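Local coordinates for HD domain protein (Enterococcus faecalis, PDB 4LRL) that probably hydrolyses deoxyribonucleoside triphosphates as an HD-domain triphosphohydrolase under allosteric control by bound nucleotides, at residues 219-224 with 264-269. Residues are numbered along the deposited sequence; the frame is centred on the assembly and turned at random.
Sequences TGTEYG and VQVYFH. With TTP (thymidine-5'-triphosphate), chain S.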
ATOM      1  N   THR C 219       5.733  -7.584 -10.065  1.00 37.23           N
ATOM      2  CA  THR C 219       6.204  -6.597 -11.035  1.00 37.28           C
ATOM      3  C   THR C 219       6.268  -5.199 -10.420  1.00 39.01           C
ATOM      4  O   THR C 219       7.089  -4.383 -10.827  1.00 39.16           O
ATOM      5  CB  THR C 219       5.337  -6.550 -12.307  1.00 36.16           C
ATOM      6  OG1 THR C 219       3.991  -6.233 -11.951  1.00 36.59           O
ATOM      7  CG2 THR C 219       5.376  -7.880 -13.052  1.00 33.64           C
ATOM      8  N   GLY C 220       5.412  -4.937  -9.431  1.00 40.55           N
ATOM      9  CA  GLY C 220       5.341  -3.622  -8.785  1.00 43.08           C
ATOM     10  C   GLY C 220       4.356  -2.655  -9.428  1.00 44.39           C
ATOM     11  O   GLY C 220       4.378  -1.467  -9.133  1.00 45.02           O
ATOM     12  N   THR C 221       3.495  -3.166 -10.312  1.00 44.99           N
ATOM     13  CA  THR C 221       2.387  -2.388 -10.871  1.00 47.43           C
ATOM     14  C   THR C 221       1.247  -2.362  -9.852  1.00 49.56           C
ATOM     15  O   THR C 221       0.129  -2.789 -10.130  1.00 49.65           O
ATOM     16  CB  THR C 221       1.883  -2.946 -12.237  1.00 45.93           C
ATOM     17  OG1 THR C 221       1.247  -4.208 -12.042  1.00 45.15           O
ATOM     18  CG2 THR C 221       3.020  -3.128 -13.220  1.00 45.80           C
ATOM     19  N   GLU C 222       1.556  -1.836  -8.670  1.00 53.16           N
ATOM     20  CA  GLU C 222       0.676  -1.851  -7.492  1.00 55.86           C
ATOM     21  C   GLU C 222      -0.766  -1.395  -7.710  1.00 57.06           C
ATOM     22  O   GLU C 222      -1.637  -1.678  -6.874  1.00 58.08           O
ATOM     23  CB  GLU C 222       1.305  -1.055  -6.333  1.00 57.70           C
ATOM     24  CG  GLU C 222       1.919   0.295  -6.723  1.00 60.01           C
ATOM     25  CD  GLU C 222       2.220   1.168  -5.516  1.00 63.78           C
ATOM     26  OE1 GLU C 222       1.381   1.201  -4.582  1.00 65.86           O
ATOM     27  OE2 GLU C 222       3.290   1.822  -5.496  1.00 65.16           O
ATOM     28  N   TYR C 223      -1.014  -0.690  -8.814  1.00 58.01           N
ATOM     29  CA  TYR C 223      -2.355  -0.174  -9.111  1.00 58.86           C
ATOM     30  C   TYR C 223      -3.070  -0.984 -10.193  1.00 57.64           C
ATOM     31  O   TYR C 223      -4.211  -0.667 -10.567  1.00 58.23           O
ATOM     32  CB  TYR C 223      -2.310   1.321  -9.456  1.00 60.63           C
ATOM     33  CG  TYR C 223      -1.958   2.205  -8.274  1.00 62.63           C
ATOM     34  CD1 TYR C 223      -0.672   2.722  -8.119  1.00 63.64           C
ATOM     35  CD2 TYR C 223      -2.914   2.517  -7.305  1.00 64.61           C
ATOM     36  CE1 TYR C 223      -0.348   3.538  -7.025  1.00 65.71           C
ATOM     37  CE2 TYR C 223      -2.601   3.326  -6.208  1.00 66.52           C
ATOM     38  CZ  TYR C 223      -1.319   3.834  -6.074  1.00 67.72           C
ATOM     39  OH  TYR C 223      -1.017   4.637  -4.989  1.00 70.02           O
ATOM     40  N   GLY C 224      -2.406  -2.040 -10.672  1.00 56.02           N
ATOM     41  CA  GLY C 224      -3.044  -3.015 -11.554  1.00 54.48           C
ATOM     42  C   GLY C 224      -3.801  -4.099 -10.790  1.00 53.74           C
ATOM     43  O   GLY C 224      -3.916  -5.231 -11.270  1.00 53.14           O
ATOM     44  N   VAL C 264      -1.948  -5.126 -21.129  1.00 34.50           N
ATOM     45  CA  VAL C 264      -1.337  -4.045 -21.912  1.00 35.46           C
ATOM     46  C   VAL C 264      -0.004  -3.537 -21.359  1.00 35.65           C
ATOM     47  O   VAL C 264       0.879  -3.177 -22.135  1.00 36.32           O
ATOM     48  CB  VAL C 264      -2.305  -2.838 -22.178  1.00 37.08           C
ATOM     49  CG1 VAL C 264      -3.486  -3.268 -23.025  1.00 37.22           C
ATOM     50  CG2 VAL C 264      -2.779  -2.182 -20.885  1.00 37.34           C
ATOM     51  N   GLN C 265       0.141  -3.526 -20.036  1.00 35.66           N
ATOM     52  CA  GLN C 265       1.312  -2.948 -19.383  1.00 35.90           C
ATOM     53  C   GLN C 265       2.399  -3.975 -19.118  1.00 34.47           C
ATOM     54  O   GLN C 265       3.586  -3.638 -19.133  1.00 34.58           O
ATOM     55  CB  GLN C 265       0.925  -2.270 -18.071  1.00 36.90           C
ATOM     56  CG  GLN C 265       0.229  -0.933 -18.264  1.00 41.39           C
ATOM     57  CD  GLN C 265      -0.615  -0.507 -17.061  1.00 45.26           C
ATOM     58  OE1 GLN C 265      -0.382  -0.940 -15.927  1.00 45.90           O
ATOM     59  NE2 GLN C 265      -1.607   0.357 -17.313  1.00 47.14           N
ATOM     60  N   VAL C 266       1.998  -5.217 -18.870  1.00 32.65           N
ATOM     61  CA  VAL C 266       2.958  -6.239 -18.470  1.00 31.73           C
ATOM     62  C   VAL C 266       3.096  -7.368 -19.498  1.00 31.09           C
ATOM     63  O   VAL C 266       4.126  -7.466 -20.166  1.00 30.82           O
ATOM     64  CB  VAL C 266       2.646  -6.794 -17.054  1.00 32.00           C
ATOM     65  CG1 VAL C 266       3.597  -7.949 -16.677  1.00 30.71           C
ATOM     66  CG2 VAL C 266       2.714  -5.668 -16.038  1.00 32.03           C
ATOM     67  N   TYR C 267       2.058  -8.187 -19.643  1.00 30.42           N
ATOM     68  CA  TYR C 267       2.141  -9.385 -20.470  1.00 30.19           C
ATOM     69  C   TYR C 267       2.504  -9.090 -21.924  1.00 30.30           C
ATOM     70  O   TYR C 267       3.208  -9.880 -22.548  1.00 30.32           O
ATOM     71  CB  TYR C 267       0.852 -10.237 -20.383  1.00 29.95           C
ATOM     72  CG  TYR C 267       0.412 -10.586 -18.959  1.00 31.31           C
ATOM     73  CD1 TYR C 267      -0.937 -10.627 -18.619  1.00 33.08           C
ATOM     74  CD2 TYR C 267       1.344 -10.856 -17.955  1.00 32.04           C
ATOM     75  CE1 TYR C 267      -1.349 -10.937 -17.327  1.00 33.43           C
ATOM     76  CE2 TYR C 267       0.937 -11.158 -16.657  1.00 33.03           C
ATOM     77  CZ  TYR C 267      -0.413 -11.197 -16.355  1.00 34.05           C
ATOM     78  OH  TYR C 267      -0.825 -11.494 -15.073  1.00 34.85           O
ATOM     79  N   PHE C 268       2.040  -7.958 -22.450  1.00 30.54           N
ATOM     80  CA  PHE C 268       2.255  -7.624 -23.857  1.00 30.67           C
ATOM     81  C   PHE C 268       3.495  -6.761 -24.089  1.00 30.75           C
ATOM     82  O   PHE C 268       3.723  -6.312 -25.213  1.00 31.05           O
ATOM     83  CB  PHE C 268       1.034  -6.914 -24.458  1.00 31.47           C
ATOM     84  CG  PHE C 268      -0.223  -7.759 -24.508  1.00 31.81           C
ATOM     85  CD1 PHE C 268      -0.192  -9.127 -24.238  1.00 31.67           C
ATOM     86  CD2 PHE C 268      -1.441  -7.176 -24.862  1.00 32.60           C
ATOM     87  CE1 PHE C 268      -1.352  -9.899 -24.308  1.00 31.26           C
ATOM     88  CE2 PHE C 268      -2.608  -7.937 -24.937  1.00 32.25           C
ATOM     89  CZ  PHE C 268      -2.561  -9.303 -24.652  1.00 32.32           C
ATOM     90  N   HIS C 269       4.293  -6.532 -23.039  1.00 30.35           N
ATOM     91  CA  HIS C 269       5.436  -5.622 -23.130  1.00 30.15           C
ATOM     92  C   HIS C 269       6.423  -6.033 -24.216  1.00 29.63           C
ATOM     93  O   HIS C 269       6.885  -7.178 -24.236  1.00 28.58           O
ATOM     94  CB  HIS C 269       6.172  -5.482 -21.799  1.00 30.18           C
ATOM     95  CG  HIS C 269       6.977  -4.224 -21.705  1.00 31.71           C
ATOM     96  ND1 HIS C 269       8.160  -4.043 -22.390  1.00 33.15           N
ATOM     97  CD2 HIS C 269       6.746  -3.066 -21.041  1.00 32.99           C
ATOM     98  CE1 HIS C 269       8.627  -2.830 -22.146  1.00 35.25           C
ATOM     99  NE2 HIS C 269       7.790  -2.218 -21.325  1.00 34.86           N
TER
HETATM  100  PA  TTP S 503       9.779   1.325 -20.291  1.00 56.25           P
HETATM  101  O1A TTP S 503      11.266   1.459 -20.490  1.00 57.53           O
HETATM  102  O2A TTP S 503       9.020   0.293 -21.080  1.00 57.11           O
HETATM  103  O3A TTP S 503       9.024   2.741 -20.513  1.00 59.77           O
HETATM  104  PB  TTP S 503       9.483   4.225 -20.018  1.00 61.48           P
HETATM  105  O1B TTP S 503       9.894   4.158 -18.565  1.00 62.48           O
HETATM  106  O2B TTP S 503       8.349   5.172 -20.343  1.00 61.65           O
HETATM  107  O3B TTP S 503      10.803   4.635 -20.890  1.00 62.81           O
HETATM  108  PG  TTP S 503      11.318   4.044 -22.325  0.75 64.65           P
HETATM  109  O1G TTP S 503      12.141   5.193 -22.882  0.75 64.18           O
HETATM  110  O2G TTP S 503      10.059   3.733 -23.117  0.75 63.63           O
HETATM  111  O3G TTP S 503      12.175   2.838 -22.019  0.75 62.77           O
HETATM  112  O5' TTP S 503       9.527   1.016 -18.737  1.00 55.93           O
HETATM  113  C5' TTP S 503      10.564   1.071 -17.756  1.00 52.34           C
HETATM  114  C4' TTP S 503      10.086   0.385 -16.483  1.00 49.69           C
HETATM  115  O4' TTP S 503       8.752   0.815 -16.190  1.00 49.05           O
HETATM  116  C3' TTP S 503      10.059  -1.126 -16.648  1.00 48.31           C
HETATM  117  O3' TTP S 503      10.625  -1.786 -15.521  1.00 45.88           O
HETATM  118  C2' TTP S 503       8.593  -1.491 -16.692  1.00 48.49           C
HETATM  119  C1' TTP S 503       7.885  -0.311 -16.046  1.00 48.34           C
HETATM  120  N1  TTP S 503       6.589  -0.093 -16.695  1.00 48.72           N
HETATM  121  C2  TTP S 503       5.390  -0.019 -15.915  1.00 48.31           C
HETATM  122  O2  TTP S 503       5.425  -0.127 -14.663  1.00 46.19           O
HETATM  123  N3  TTP S 503       4.204   0.176 -16.531  1.00 47.33           N
HETATM  124  C4  TTP S 503       4.142   0.294 -17.872  1.00 48.06           C
HETATM  125  O4  TTP S 503       3.024   0.473 -18.409  1.00 47.41           O
HETATM  126  C5  TTP S 503       5.307   0.222 -18.658  1.00 48.42           C
HETATM  127  C5M TTP S 503       5.271   0.351 -20.167  1.00 48.41           C
HETATM  128  C6  TTP S 503       6.535   0.022 -18.038  1.00 47.59           C
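Beside the thymidine triphosphate pocket of this HD-domain protein, Val266 in the last turn of helix 249-267 touches Thr219, the last residue of helix 206-219, and Thr221 of the loop that follows. The contact is buried and purely aliphatic, methyl against methyl. A chi1 of 176° sets Val266 CG1 opposite the backbone N, which lets the two branches reach different threonines: CG1 meets Thr219 CG2 tip to tip at 4.0 Å, while CG2 meets Thr221 CG2 at a slant, 3.8 Å away. Thr219 OG1 bonds back to the carbonyl O of Asp215 in its own helix and receives a weak hydrogen bond from Thr221 OG1 (3.4 Å). Gly220, the first residue beyond the helix, has positive phi and turns the chain between the two threonines; Thr221 opens a type I turn to Gly224. The end of helix 249-267 and the turn after it also face the nucleotide. Gln265 CG packs 3.1 Å from thymine O4, and Gln265 NE2 bonds Asp254 OD2 of the third subunit. His269 ND1 accepts a hydrogen bond from the backbone N of Val271, capping helix 270-291; His269 NE2 donates in the ring plane to alpha-phosphate O2A at 2.8 Å, bent to 143°.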